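Local atomic coordinates of SnoaL-like domain-containing protein (Novosphingobium aromaticivorans, PDB entry 2RFR), a protein that is of unknown function but has the cystatin-like fold of the NTF2 superfamily and belongs to its SnoaL-like family. Residues 16-21 and 88-93; 30-35 and 81-86; 49-54 and 134-139; 101-106 and 119-124. One frame throughout, in Å; residues are numbered along the deposited sequence.

Interaction 1: 16-21 and 88-93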
loop_
_atom_site.group_PDB
_atom_site.type_symbol
_atom_site.label_atom_id
_atom_site.label_comp_id
_atom_site.label_asym_id
_atom_site.label_seq_id
_atom_site.Cartn_x
_atom_site.Cartn_y
_atom_site.Cartn_z
ATOM N N GLU A 16 -14.381 -9.884 -4.047
ATOM C CA GLU A 16 -14.436 -9.028 -5.228
ATOM C C GLU A 16 -14.776 -7.596 -4.886
ATOM O O GLU A 16 -14.226 -6.664 -5.448
ATOM C CB GLU A 16 -15.408 -9.592 -6.277
ATOM C CG GLU A 16 -14.906 -10.888 -6.898
ATOM C CD GLU A 16 -15.975 -11.576 -7.722
ATOM O OE1 GLU A 16 -17.171 -11.488 -7.414
ATOM O OE2 GLU A 16 -15.650 -12.260 -8.719
ATOM N N ASP A 17 -15.711 -7.417 -3.990
ATOM C CA ASP A 17 -16.129 -6.082 -3.542
ATOM C C ASP A 17 -14.923 -5.353 -2.946
ATOM O O ASP A 17 -14.648 -4.203 -3.294
ATOM C CB ASP A 17 -17.234 -6.212 -2.476
ATOM C CG ASP A 17 -18.571 -6.639 -3.011
ATOM O OD1 ASP A 17 -18.849 -6.512 -4.208
ATOM O OD2 ASP A 17 -19.367 -7.033 -2.134
ATOM N N ARG A 18 -14.195 -6.014 -2.046
ATOM C CA ARG A 18 -13.073 -5.398 -1.380
ATOM C C ARG A 18 -11.977 -5.073 -2.371
ATOM O O ARG A 18 -11.363 -4.002 -2.288
ATOM C CB ARG A 18 -12.553 -6.337 -0.310
ATOM C CG ARG A 18 -13.527 -6.516 0.847
ATOM C CD ARG A 18 -13.057 -7.587 1.858
ATOM N NE ARG A 18 -11.807 -7.182 2.454
ATOM C CZ ARG A 18 -11.713 -6.266 3.425
ATOM N NH1 ARG A 18 -12.789 -5.794 3.977
ATOM N NH2 ARG A 18 -10.542 -5.900 3.892
ATOM N N GLU A 19 -11.730 -5.950 -3.327
ATOM C CA GLU A 19 -10.683 -5.717 -4.291
ATOM C C GLU A 19 -11.069 -4.561 -5.222
ATOM O O GLU A 19 -10.203 -3.761 -5.636
ATOM C CB GLU A 19 -10.333 -7.044 -4.991
ATOM C CG GLU A 19 -9.429 -6.959 -6.161
ATOM C CD GLU A 19 -8.089 -6.521 -5.819
ATOM O OE1 GLU A 19 -7.702 -6.578 -4.661
ATOM O OE2 GLU A 19 -7.394 -6.195 -6.779
ATOM N N GLU A 20 -12.342 -4.440 -5.579
ATOM C CA GLU A 20 -12.812 -3.325 -6.403
ATOM C C GLU A 20 -12.660 -2.011 -5.699
ATOM O O GLU A 20 -12.232 -1.034 -6.325
ATOM C CB GLU A 20 -14.270 -3.511 -6.788
ATOM C CG GLU A 20 -14.653 -3.424 -8.171
ATOM C CD GLU A 20 -16.138 -3.612 -8.440
ATOM O OE1 GLU A 20 -16.684 -4.725 -8.283
ATOM O OE2 GLU A 20 -16.714 -2.586 -8.800
ATOM N N ILE A 21 -13.002 -1.984 -4.440
ATOM C CA ILE A 21 -12.895 -0.749 -3.651
ATOM C C ILE A 21 -11.402 -0.360 -3.527
ATOM O O ILE A 21 -11.057 0.809 -3.708
ATOM C CB ILE A 21 -13.564 -0.943 -2.310
ATOM C CG1 ILE A 21 -15.066 -1.052 -2.492
ATOM C CG2 ILE A 21 -13.183 0.202 -1.331
ATOM C CD1 ILE A 21 -15.805 -1.704 -1.319
ATOM N N ALA A 88 -5.417 0.735 2.339
ATOM C CA ALA A 88 -6.653 1.090 3.035
ATOM C C ALA A 88 -7.170 -0.052 3.867
ATOM O O ALA A 88 -7.073 -1.217 3.476
ATOM C CB ALA A 88 -7.728 1.492 2.001
ATOM N N THR A 89 -7.778 0.284 4.995
ATOM C CA THR A 89 -8.710 -0.638 5.672
ATOM C C THR A 89 -10.053 -0.462 5.063
ATOM O O THR A 89 -10.455 0.667 4.857
ATOM C CB THR A 89 -8.725 -0.401 7.199
ATOM O OG1 THR A 89 -9.695 -1.287 7.787
ATOM C CG2 THR A 89 -9.027 0.968 7.603
ATOM N N VAL A 90 -10.772 -1.549 4.780
ATOM C CA VAL A 90 -12.055 -1.519 4.089
ATOM C C VAL A 90 -13.049 -2.309 4.894
ATOM O O VAL A 90 -12.743 -3.430 5.314
ATOM C CB VAL A 90 -11.898 -2.092 2.664
ATOM C CG1 VAL A 90 -13.302 -2.171 1.956
ATOM C CG2 VAL A 90 -10.919 -1.276 1.825
ATOM N N THR A 91 -14.241 -1.754 5.071
ATOM C CA THR A 91 -15.396 -2.471 5.645
ATOM C C THR A 91 -16.569 -2.389 4.674
ATOM O O THR A 91 -16.974 -1.310 4.316
ATOM C CB THR A 91 -15.804 -1.869 6.959
ATOM O OG1 THR A 91 -14.720 -1.962 7.886
ATOM C CG2 THR A 91 -17.045 -2.598 7.549
ATOM N N VAL A 92 -17.059 -3.542 4.226
ATOM C CA VAL A 92 -18.228 -3.638 3.384
ATOM C C VAL A 92 -19.438 -4.017 4.212
ATOM O O VAL A 92 -19.372 -4.937 5.031
ATOM C CB VAL A 92 -17.991 -4.665 2.267
ATOM C CG1 VAL A 92 -19.242 -4.851 1.389
ATOM C CG2 VAL A 92 -16.734 -4.319 1.462
ATOM N N GLU A 93 -20.536 -3.318 3.993
ATOM C CA GLU A 93 -21.811 -3.608 4.615
ATOM C C GLU A 93 -22.882 -3.594 3.528
ATOM O O GLU A 93 -23.424 -2.571 3.200
ATOM C CB GLU A 93 -22.119 -2.562 5.677
ATOM C CG GLU A 93 -21.142 -2.578 6.841
HETATM O O HOH W 1 -15.857 -6.046 5.202
#
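The long N-terminal helix lies across the concave sheet, and where residues 16-21 meet the edge strand 88-93 the contact divides into a packed apolar half and a polar, wetter one. On the packed side Ile-21 drives both ends of its side chain into the strand. Its CD1 lies 3.9 Å from Val-92 CG2, and its CG2 comes 4.1 Å from Val-90 CG1, so the isoleucine straddles two valines that point to the same face of the sheet. The other half belongs to Arg-18. Its CG brushes Val-92 CG2; the chain then bends at chi3 (62°) and brings NH1 within 2.7 Å of Val-90 O, a bond nearly in the guanidinium plane but reaching the oxygen from above the carbonyl plane. A water accepts from Val-92 N at 2.9 Å and only weakly from Arg-18 NH1. An alanine at Arg-18 removes this donor to Val-90 O and would probably weaken the subunit interface, since NE and NH2 form salt bridges to Glu-19 and Glu-23 of a second subunit. One cation thus serves a strand carbonyl and two carboxylates of a neighbouring chain, tying helix-on-sheet packing to oligomer assembly.

Interaction 2: 30-35 and 81-86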
loop_
_atom_site.group_PDB
_atom_site.type_symbol
_atom_site.label_atom_id
_atom_site.label_comp_id
_atom_site.label_asym_id
_atom_site.label_seq_id
_atom_site.Cartn_x
_atom_site.Cartn_y
_atom_site.Cartn_z
ATOM N N PRO A 30 -2.548 7.830 -9.412
ATOM C CA PRO A 30 -2.113 7.808 -10.822
ATOM C C PRO A 30 -2.942 8.723 -11.689
ATOM O O PRO A 30 -2.378 9.422 -12.543
ATOM C CB PRO A 30 -2.203 6.334 -11.173
ATOM C CG PRO A 30 -1.903 5.651 -9.833
ATOM C CD PRO A 30 -2.639 6.470 -8.845
ATOM N N LEU A 31 -4.258 8.727 -11.519
ATOM C CA LEU A 31 -5.101 9.607 -12.350
ATOM C C LEU A 31 -4.861 11.050 -12.046
ATOM O O LEU A 31 -4.769 11.888 -12.944
ATOM C CB LEU A 31 -6.558 9.218 -12.210
ATOM C CG LEU A 31 -6.985 7.891 -12.744
ATOM C CD1 LEU A 31 -8.390 7.505 -12.295
ATOM C CD2 LEU A 31 -6.929 7.883 -14.228
ATOM N N ALA A 32 -4.689 11.393 -10.776
ATOM C CA ALA A 32 -4.419 12.787 -10.388
ATOM C C ALA A 32 -3.097 13.234 -10.934
ATOM O O ALA A 32 -2.961 14.327 -11.479
ATOM C CB ALA A 32 -4.466 12.924 -8.863
ATOM N N ASP A 33 -2.075 12.404 -10.787
ATOM C CA ASP A 33 -0.708 12.786 -11.156
ATOM C C ASP A 33 -0.514 12.878 -12.662
ATOM O O ASP A 33 0.365 13.582 -13.097
ATOM C CB ASP A 33 0.266 11.821 -10.479
ATOM C CG ASP A 33 0.347 12.059 -9.004
ATOM O OD1 ASP A 33 0.136 13.213 -8.582
ATOM O OD2 ASP A 33 0.657 11.095 -8.268
ATOM N N SER A 34 -1.338 12.155 -13.442
ATOM C CA SER A 34 -1.309 12.258 -14.906
ATOM C C SER A 34 -2.283 13.286 -15.431
ATOM O O SER A 34 -2.356 13.507 -16.617
ATOM C CB SER A 34 -1.566 10.900 -15.514
ATOM O OG SER A 34 -2.868 10.409 -15.218
ATOM N N GLY A 35 -3.034 13.938 -14.553
ATOM C CA GLY A 35 -3.980 14.946 -14.984
ATOM C C GLY A 35 -5.233 14.456 -15.657
ATOM O O GLY A 35 -5.817 15.196 -16.442
ATOM N N CYS A 81 4.891 15.943 -8.642
ATOM C CA CYS A 81 4.167 15.518 -7.463
ATOM C C CYS A 81 3.754 14.069 -7.545
ATOM O O CYS A 81 3.543 13.529 -8.628
ATOM C CB CYS A 81 2.954 16.403 -7.241
ATOM S SG CYS A 81 1.662 16.372 -8.495
ATOM N N ALA A 82 3.597 13.477 -6.394
ATOM C CA ALA A 82 3.008 12.149 -6.231
ATOM C C ALA A 82 1.937 12.228 -5.180
ATOM O O ALA A 82 2.192 12.639 -4.057
ATOM C CB ALA A 82 4.071 11.122 -5.813
ATOM N N HIS A 83 0.744 11.784 -5.541
ATOM C CA HIS A 83 -0.387 11.631 -4.614
ATOM C C HIS A 83 -0.368 10.189 -4.193
ATOM O O HIS A 83 -0.877 9.302 -4.896
ATOM C CB HIS A 83 -1.702 12.050 -5.271
ATOM C CG HIS A 83 -1.786 13.538 -5.436
ATOM N ND1 HIS A 83 -1.081 14.238 -6.397
ATOM C CD2 HIS A 83 -2.428 14.471 -4.695
ATOM C CE1 HIS A 83 -1.289 15.540 -6.224
ATOM N NE2 HIS A 83 -2.114 15.709 -5.203
ATOM N N PHE A 84 0.328 9.956 -3.080
ATOM C CA PHE A 84 0.637 8.625 -2.598
ATOM C C PHE A 84 -0.340 8.246 -1.515
ATOM O O PHE A 84 -0.310 8.756 -0.390
ATOM C CB PHE A 84 2.087 8.617 -2.100
ATOM C CG PHE A 84 2.717 7.257 -1.988
ATOM C CD1 PHE A 84 2.097 6.235 -1.311
ATOM C CD2 PHE A 84 3.969 7.008 -2.476
ATOM C CE1 PHE A 84 2.686 5.060 -1.151
ATOM C CE2 PHE A 84 4.572 5.808 -2.324
ATOM C CZ PHE A 84 3.952 4.835 -1.640
ATOM N N LEU A 85 -1.266 7.346 -1.860
ATOM C CA LEU A 85 -2.275 6.829 -0.907
ATOM C C LEU A 85 -1.789 5.490 -0.441
ATOM O O LEU A 85 -1.380 4.651 -1.236
ATOM C CB LEU A 85 -3.673 6.751 -1.506
ATOM C CG LEU A 85 -4.408 8.092 -1.582
ATOM C CD1 LEU A 85 -3.775 9.098 -2.542
ATOM C CD2 LEU A 85 -5.865 7.828 -2.041
ATOM N N GLY A 86 -1.822 5.289 0.871
ATOM C CA GLY A 86 -1.379 4.038 1.431
ATOM C C GLY A 86 -2.445 2.963 1.353
ATOM O O GLY A 86 -3.576 3.199 0.933
HETATM O O HOH W 2 2.409 14.550 -11.430
#
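A single buried carboxylate takes both a ring N-H and a backbone N-H from the same residue: Asp-33, in the last turn of the long helix, grips His-83 twice. His-83 ND1 donates to Asp-33 OD1 at 2.7 Å, with the oxygen close to the imidazole plane and the bond nearly straight (165°). The carboxylate is less well aligned, for its plane is turned 45° from that of the ring and OD1 is approached from above it. The second bond is the more regular one. His-83 N donates to Asp-33 OD2 at 2.8 Å, on the syn lone pair, at 170°. Both side chains have CG anti to their own carbonyl carbon, and the two cross obliquely. This is a His-carboxylate pair at the place where the helix of the cystatin-like fold ends against an outer strand of its sheet. The helix finishes in a Schellman motif, with Gly-35 at positive phi sending its N-H to Ala-32 O at 3.1 Å. Ser-34 OG adds a bond to Pro-30 O, which also accepts from Ser-34 N. Ala-32 CB approaches the imidazole obliquely, 4.4 Å from His-83 ND1, while a water bridges Asp-33 O and Cys-81 O, donating to each. The carboxylate would probably hold its proton-free form and steady the charge of an imidazolium, although ND1 can donate from a neutral ring as well. Asp-33 OD2 has a further partner in His-102 of the third subunit, and the ring of His-83 meets that of His-73 in its own chain.

Interaction 3: 49-54 and 134-139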
loop_
_atom_site.group_PDB
_atom_site.type_symbol
_atom_site.label_atom_id
_atom_site.label_comp_id
_atom_site.label_asym_id
_atom_site.label_seq_id
_atom_site.Cartn_x
_atom_site.Cartn_y
_atom_site.Cartn_z
ATOM N N GLU A 49 -18.884 13.665 -3.583
ATOM C CA GLU A 49 -18.265 14.830 -2.953
ATOM C C GLU A 49 -16.838 14.504 -2.518
ATOM O O GLU A 49 -16.523 13.385 -2.093
ATOM C CB GLU A 49 -19.062 15.229 -1.720
ATOM C CG GLU A 49 -20.459 15.655 -2.021
ATOM C CD GLU A 49 -21.086 16.118 -0.744
ATOM O OE1 GLU A 49 -21.019 15.400 0.310
ATOM O OE2 GLU A 49 -21.778 17.119 -0.816
ATOM N N TYR A 50 -16.026 15.546 -2.535
ATOM C CA TYR A 50 -14.675 15.495 -2.009
ATOM C C TYR A 50 -14.492 16.733 -1.140
ATOM O O TYR A 50 -14.487 17.871 -1.644
ATOM C CB TYR A 50 -13.670 15.449 -3.151
ATOM C CG TYR A 50 -12.210 15.239 -2.752
ATOM C CD1 TYR A 50 -11.768 15.036 -1.434
ATOM C CD2 TYR A 50 -11.246 15.097 -3.773
ATOM C CE1 TYR A 50 -10.402 14.887 -1.134
ATOM C CE2 TYR A 50 -9.896 14.935 -3.462
ATOM C CZ TYR A 50 -9.488 14.806 -2.137
ATOM O OH TYR A 50 -8.150 14.644 -1.779
ATOM N N ALA A 51 -14.385 16.502 0.165
ATOM C CA ALA A 51 -14.280 17.516 1.207
ATOM C C ALA A 51 -12.910 17.478 1.844
ATOM O O ALA A 51 -12.393 16.405 2.154
ATOM C CB ALA A 51 -15.381 17.312 2.247
ATOM N N VAL A 52 -12.331 18.643 2.020
ATOM C CA VAL A 52 -11.034 18.822 2.671
ATOM C C VAL A 52 -11.239 19.958 3.665
ATOM O O VAL A 52 -11.745 20.997 3.310
ATOM C CB VAL A 52 -9.875 19.111 1.673
ATOM C CG1 VAL A 52 -8.567 19.225 2.454
ATOM C CG2 VAL A 52 -9.790 18.023 0.596
ATOM N N VAL A 53 -10.785 19.754 4.919
ATOM C CA VAL A 53 -10.948 20.783 5.931
ATOM C C VAL A 53 -10.388 22.099 5.421
ATOM O O VAL A 53 -9.261 22.186 4.964
ATOM C CB VAL A 53 -10.344 20.373 7.268
ATOM C CG1 VAL A 53 -10.427 21.543 8.280
ATOM C CG2 VAL A 53 -11.067 19.161 7.837
ATOM N N GLY A 54 -11.156 23.158 5.527
ATOM C CA GLY A 54 -10.686 24.480 5.127
ATOM C C GLY A 54 -10.741 24.742 3.641
ATOM O O GLY A 54 -10.185 25.740 3.201
ATOM N N ALA A 134 -17.092 5.714 -5.462
ATOM C CA ALA A 134 -17.001 6.554 -4.309
ATOM C C ALA A 134 -18.217 7.461 -4.168
ATOM O O ALA A 134 -18.752 7.984 -5.160
ATOM C CB ALA A 134 -15.701 7.421 -4.379
ATOM N N VAL A 135 -18.647 7.685 -2.941
ATOM C CA VAL A 135 -19.736 8.618 -2.631
ATOM C C VAL A 135 -19.171 9.880 -2.031
ATOM O O VAL A 135 -19.377 10.964 -2.554
ATOM C CB VAL A 135 -20.762 7.960 -1.715
ATOM C CG1 VAL A 135 -21.841 8.992 -1.265
ATOM C CG2 VAL A 135 -21.396 6.756 -2.424
ATOM N N ARG A 136 -18.397 9.770 -0.958
ATOM C CA ARG A 136 -17.782 10.928 -0.314
ATOM C C ARG A 136 -16.368 10.560 0.094
ATOM O O ARG A 136 -16.102 9.485 0.648
ATOM C CB ARG A 136 -18.592 11.350 0.908
ATOM C CG ARG A 136 -18.074 12.598 1.576
ATOM C CD ARG A 136 -19.107 13.138 2.591
ATOM N NE ARG A 136 -18.640 14.251 3.411
ATOM C CZ ARG A 136 -18.756 15.570 3.174
ATOM N NH1 ARG A 136 -19.311 16.019 2.100
ATOM N NH2 ARG A 136 -18.240 16.430 4.048
ATOM N N ARG A 137 -15.435 11.495 -0.121
ATOM C CA ARG A 137 -14.089 11.394 0.451
ATOM C C ARG A 137 -13.918 12.626 1.317
ATOM O O ARG A 137 -14.233 13.733 0.889
ATOM C CB ARG A 137 -13.030 11.409 -0.654
ATOM C CG ARG A 137 -11.578 11.300 -0.143
ATOM C CD ARG A 137 -10.611 11.363 -1.276
ATOM N NE ARG A 137 -9.243 11.394 -0.741
ATOM C CZ ARG A 137 -8.188 11.458 -1.521
ATOM N NH1 ARG A 137 -8.299 11.524 -2.827
ATOM N NH2 ARG A 137 -7.010 11.441 -0.971
ATOM N N GLU A 138 -13.374 12.421 2.517
ATOM C CA GLU A 138 -13.034 13.498 3.423
ATOM C C GLU A 138 -11.555 13.335 3.771
ATOM O O GLU A 138 -11.090 12.260 4.089
ATOM C CB GLU A 138 -13.852 13.377 4.712
ATOM C CG GLU A 138 -15.358 13.588 4.521
ATOM C CD GLU A 138 -16.172 13.222 5.696
ATOM O OE1 GLU A 138 -15.803 12.355 6.491
ATOM O OE2 GLU A 138 -17.282 13.739 5.777
ATOM N N ASN A 139 -10.877 14.470 3.853
ATOM C CA ASN A 139 -9.457 14.503 4.046
ATOM C C ASN A 139 -9.098 15.666 4.989
ATOM O O ASN A 139 -9.746 16.722 4.985
ATOM C CB ASN A 139 -8.878 14.582 2.613
ATOM C CG ASN A 139 -7.476 15.015 2.527
ATOM O OD1 ASN A 139 -7.166 16.165 2.754
ATOM N ND2 ASN A 139 -6.604 14.096 2.103
HETATM O O HOH W 3 -20.989 18.427 2.009
#
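Tyr-50 and Arg-137 run side by side from neighbouring parallel strands, both with CG anti to the backbone N and Arg-137 extended to NE, their flat groups only 8° from parallel. Arg-137 CD lies over the phenol face, 3.8 Å from the ring centroid, in a CH-pi contact. Farther out, Tyr-50 OH sits above the middle of the guanidinium, 3.2 Å from Arg-137 CZ, while Arg-137 NH2 bonds to Asn-121. On the sheet face bearing Glu-49, Ala-51 and Glu-138, Arg-136 leans across to the neighbouring strand and donates from NH1 to Glu-49 OE1 at 2.6 Å, meeting the carboxylate from above its plane, the two planes 54° apart. Its NE makes a much straighter bond (174°) to Glu-138 OE2 at 2.8 Å, and Ala-51 CB packs over a guanidinium face. An alanine at Arg-136 would remove the cation shared by Glu-49 and Glu-138 and would probably loosen this tie between strands. Parallel backbone bonds, such as Ala-51 N to Arg-137 O at 2.9 Å, join the strands. Strand 131-141 lies between strands 48-52 and 112-128, with a classic bulge where Val-135 and Arg-136 both face Thr-124, and helix 146-152 touches Val-53 and Glu-138.

Interaction 4: 101-106 and 119-124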
loop_
_atom_site.group_PDB
_atom_site.type_symbol
_atom_site.label_atom_id
_atom_site.label_comp_id
_atom_site.label_asym_id
_atom_site.label_seq_id
_atom_site.Cartn_x
_atom_site.Cartn_y
_atom_site.Cartn_z
ATOM N N CYS A 101 -7.527 5.509 5.028
ATOM C CA CYS A 101 -6.145 5.396 4.589
ATOM C C CYS A 101 -5.454 6.739 4.904
ATOM O O CYS A 101 -6.069 7.728 5.192
ATOM C CB CYS A 101 -6.004 5.024 3.116
ATOM S SG CYS A 101 -6.563 6.262 1.921
ATOM N N HIS A 102 -4.154 6.672 4.767
ATOM C CA HIS A 102 -3.321 7.867 4.804
ATOM C C HIS A 102 -3.031 8.297 3.398
ATOM O O HIS A 102 -2.973 7.476 2.465
ATOM C CB HIS A 102 -2.004 7.582 5.501
ATOM C CG HIS A 102 -2.116 7.169 6.922
ATOM N ND1 HIS A 102 -2.136 5.847 7.313
ATOM C CD2 HIS A 102 -2.226 7.889 8.042
ATOM C CE1 HIS A 102 -2.204 5.807 8.643
ATOM N NE2 HIS A 102 -2.278 7.040 9.110
ATOM N N SER A 103 -2.740 9.573 3.199
ATOM C CA SER A 103 -2.196 10.060 1.928
ATOM C C SER A 103 -1.075 11.048 2.180
ATOM O O SER A 103 -1.122 11.824 3.128
ATOM C CB SER A 103 -3.310 10.655 1.070
ATOM O OG SER A 103 -3.950 11.780 1.665
ATOM N N VAL A 104 -0.074 10.975 1.347
ATOM C CA VAL A 104 1.022 11.920 1.347
ATOM C C VAL A 104 1.126 12.508 -0.045
ATOM O O VAL A 104 1.168 11.744 -1.018
ATOM C CB VAL A 104 2.370 11.262 1.775
ATOM C CG1 VAL A 104 3.505 12.286 1.732
ATOM C CG2 VAL A 104 2.211 10.615 3.144
ATOM N N VAL A 105 1.194 13.816 -0.119
ATOM C CA VAL A 105 1.538 14.482 -1.350
ATOM C C VAL A 105 3.006 14.794 -1.321
ATOM O O VAL A 105 3.447 15.624 -0.518
ATOM C CB VAL A 105 0.707 15.768 -1.611
ATOM C CG1 VAL A 105 1.094 16.369 -2.955
ATOM C CG2 VAL A 105 -0.776 15.485 -1.520
ATOM N N PHE A 106 3.786 14.099 -2.136
ATOM C CA PHE A 106 5.185 14.409 -2.328
ATOM C C PHE A 106 5.325 15.495 -3.394
ATOM O O PHE A 106 4.614 15.464 -4.390
ATOM C CB PHE A 106 5.991 13.177 -2.729
ATOM C CG PHE A 106 6.073 12.131 -1.657
ATOM C CD1 PHE A 106 7.068 12.183 -0.676
ATOM C CD2 PHE A 106 5.151 11.085 -1.606
ATOM C CE1 PHE A 106 7.077 11.232 0.306
ATOM C CE2 PHE A 106 5.188 10.128 -0.632
ATOM C CZ PHE A 106 6.173 10.192 0.329
ATOM N N SER A 119 -1.898 13.408 5.338
ATOM C CA SER A 119 -3.328 13.495 5.630
ATOM C C SER A 119 -3.943 12.183 5.991
ATOM O O SER A 119 -3.484 11.100 5.576
ATOM C CB SER A 119 -4.062 14.037 4.418
ATOM O OG SER A 119 -3.538 15.330 4.018
ATOM N N ALA A 120 -5.037 12.279 6.738
ATOM C CA ALA A 120 -6.002 11.190 6.907
ATOM C C ALA A 120 -7.069 11.279 5.875
ATOM O O ALA A 120 -7.446 12.381 5.442
ATOM C CB ALA A 120 -6.621 11.350 8.278
ATOM N N ASN A 121 -7.635 10.122 5.500
ATOM C CA ASN A 121 -8.776 10.092 4.597
ATOM C C ASN A 121 -9.780 9.073 5.080
ATOM O O ASN A 121 -9.428 7.967 5.461
ATOM C CB ASN A 121 -8.394 9.627 3.179
ATOM C CG ASN A 121 -7.361 10.465 2.522
ATOM O OD1 ASN A 121 -7.681 11.341 1.751
ATOM N ND2 ASN A 121 -6.093 10.290 2.904
ATOM N N ARG A 122 -11.041 9.438 4.943
ATOM C CA ARG A 122 -12.157 8.539 5.069
ATOM C C ARG A 122 -12.977 8.598 3.808
ATOM O O ARG A 122 -13.365 9.672 3.356
ATOM C CB ARG A 122 -13.063 8.946 6.249
ATOM C CG ARG A 122 -14.168 7.906 6.473
ATOM C CD ARG A 122 -15.034 8.325 7.601
ATOM N NE ARG A 122 -14.362 8.102 8.846
ATOM C CZ ARG A 122 -14.855 7.423 9.865
ATOM N NH1 ARG A 122 -16.053 6.855 9.800
ATOM N NH2 ARG A 122 -14.141 7.346 10.975
ATOM N N TRP A 123 -13.229 7.431 3.227
ATOM C CA TRP A 123 -13.972 7.287 1.975
ATOM C C TRP A 123 -15.216 6.467 2.238
ATOM O O TRP A 123 -15.171 5.512 3.003
ATOM C CB TRP A 123 -13.150 6.517 0.982
ATOM C CG TRP A 123 -11.867 7.045 0.470
ATOM C CD1 TRP A 123 -10.677 7.116 1.134
ATOM C CD2 TRP A 123 -11.595 7.450 -0.877
ATOM N NE1 TRP A 123 -9.713 7.551 0.285
ATOM C CE2 TRP A 123 -10.217 7.723 -0.968
ATOM C CE3 TRP A 123 -12.367 7.599 -2.006
ATOM C CZ2 TRP A 123 -9.629 8.136 -2.139
ATOM C CZ3 TRP A 123 -11.771 7.981 -3.188
ATOM C CH2 TRP A 123 -10.414 8.210 -3.252
ATOM N N THR A 124 -16.301 6.807 1.590
ATOM C CA THR A 124 -17.494 5.984 1.513
ATOM C C THR A 124 -17.757 5.615 0.085
ATOM O O THR A 124 -17.409 6.355 -0.839
ATOM C CB THR A 124 -18.669 6.649 2.133
ATOM O OG1 THR A 124 -18.982 7.810 1.400
ATOM C CG2 THR A 124 -18.488 6.994 3.598
#
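Asn-121 offers a side chain that can be read atom by atom across a buried antiparallel pair. Its CB lies 3.6 Å from Cys-101 O and 4.0 Å from Cys-101 SG. CG turns beside the backbone N, anti to the carbonyl carbon (chi1 -59°), and lies 3.8 Å from Ser-103 OG. At the tip ND2 donates to Ser-103 OG at 2.9 Å, almost straight (170°) and with the hydroxyl oxygen in the amide plane; a second, weak bond runs from ND2 to Cys-101 O. The other branch, OD1, looks to the next strand, accepting from Arg-137 NH2 and Asn-139 ND2, so in this conformer both ends of the amide are engaged. Cys-101 SG also approaches the indole of Trp-123 obliquely, 3.8 Å from NE1, a buried N-H that finds no acceptor in the model. The main chains carry hydrogen-bonded pairs at Cys-101 with Asn-121 and at Ser-103 with Ser-119, among them Ser-119 N to Ser-103 O at 2.8 Å. Between them, His-102, a partner of Asp-33 of the second subunit, forms a non-hydrogen-bonded pair with Ala-120 on the other face. Together these strands form the long, strongly twisted beta hairpin at the heart of the cystatin-like sheet of NTF2-like proteins.

In the fold
All four interactions meet on one mixed sheet. Interactions 1 and 2 pin the same helix, 5-33, to the same strand, 81-93, with centres about 21 Å apart on opposite sides of the chain's centre. Interaction 4 adjoins that strand through Phe-84 O to Val-104 N, 2.8 Å, and lies about 12 Å from interaction 2, centre to centre. On its other flank it meets interaction 3, whose centre is about 10 Å away, where Arg-137 NH2 lies 2.8 Å from Asn-121 OD1. Leu-85 CD2 also approaches Arg-137 NH2 at 3.9 Å, bringing interactions 2 and 3 together. Interactions 2 and 4 meet again across the subunit interface. No ligand or active site is assigned.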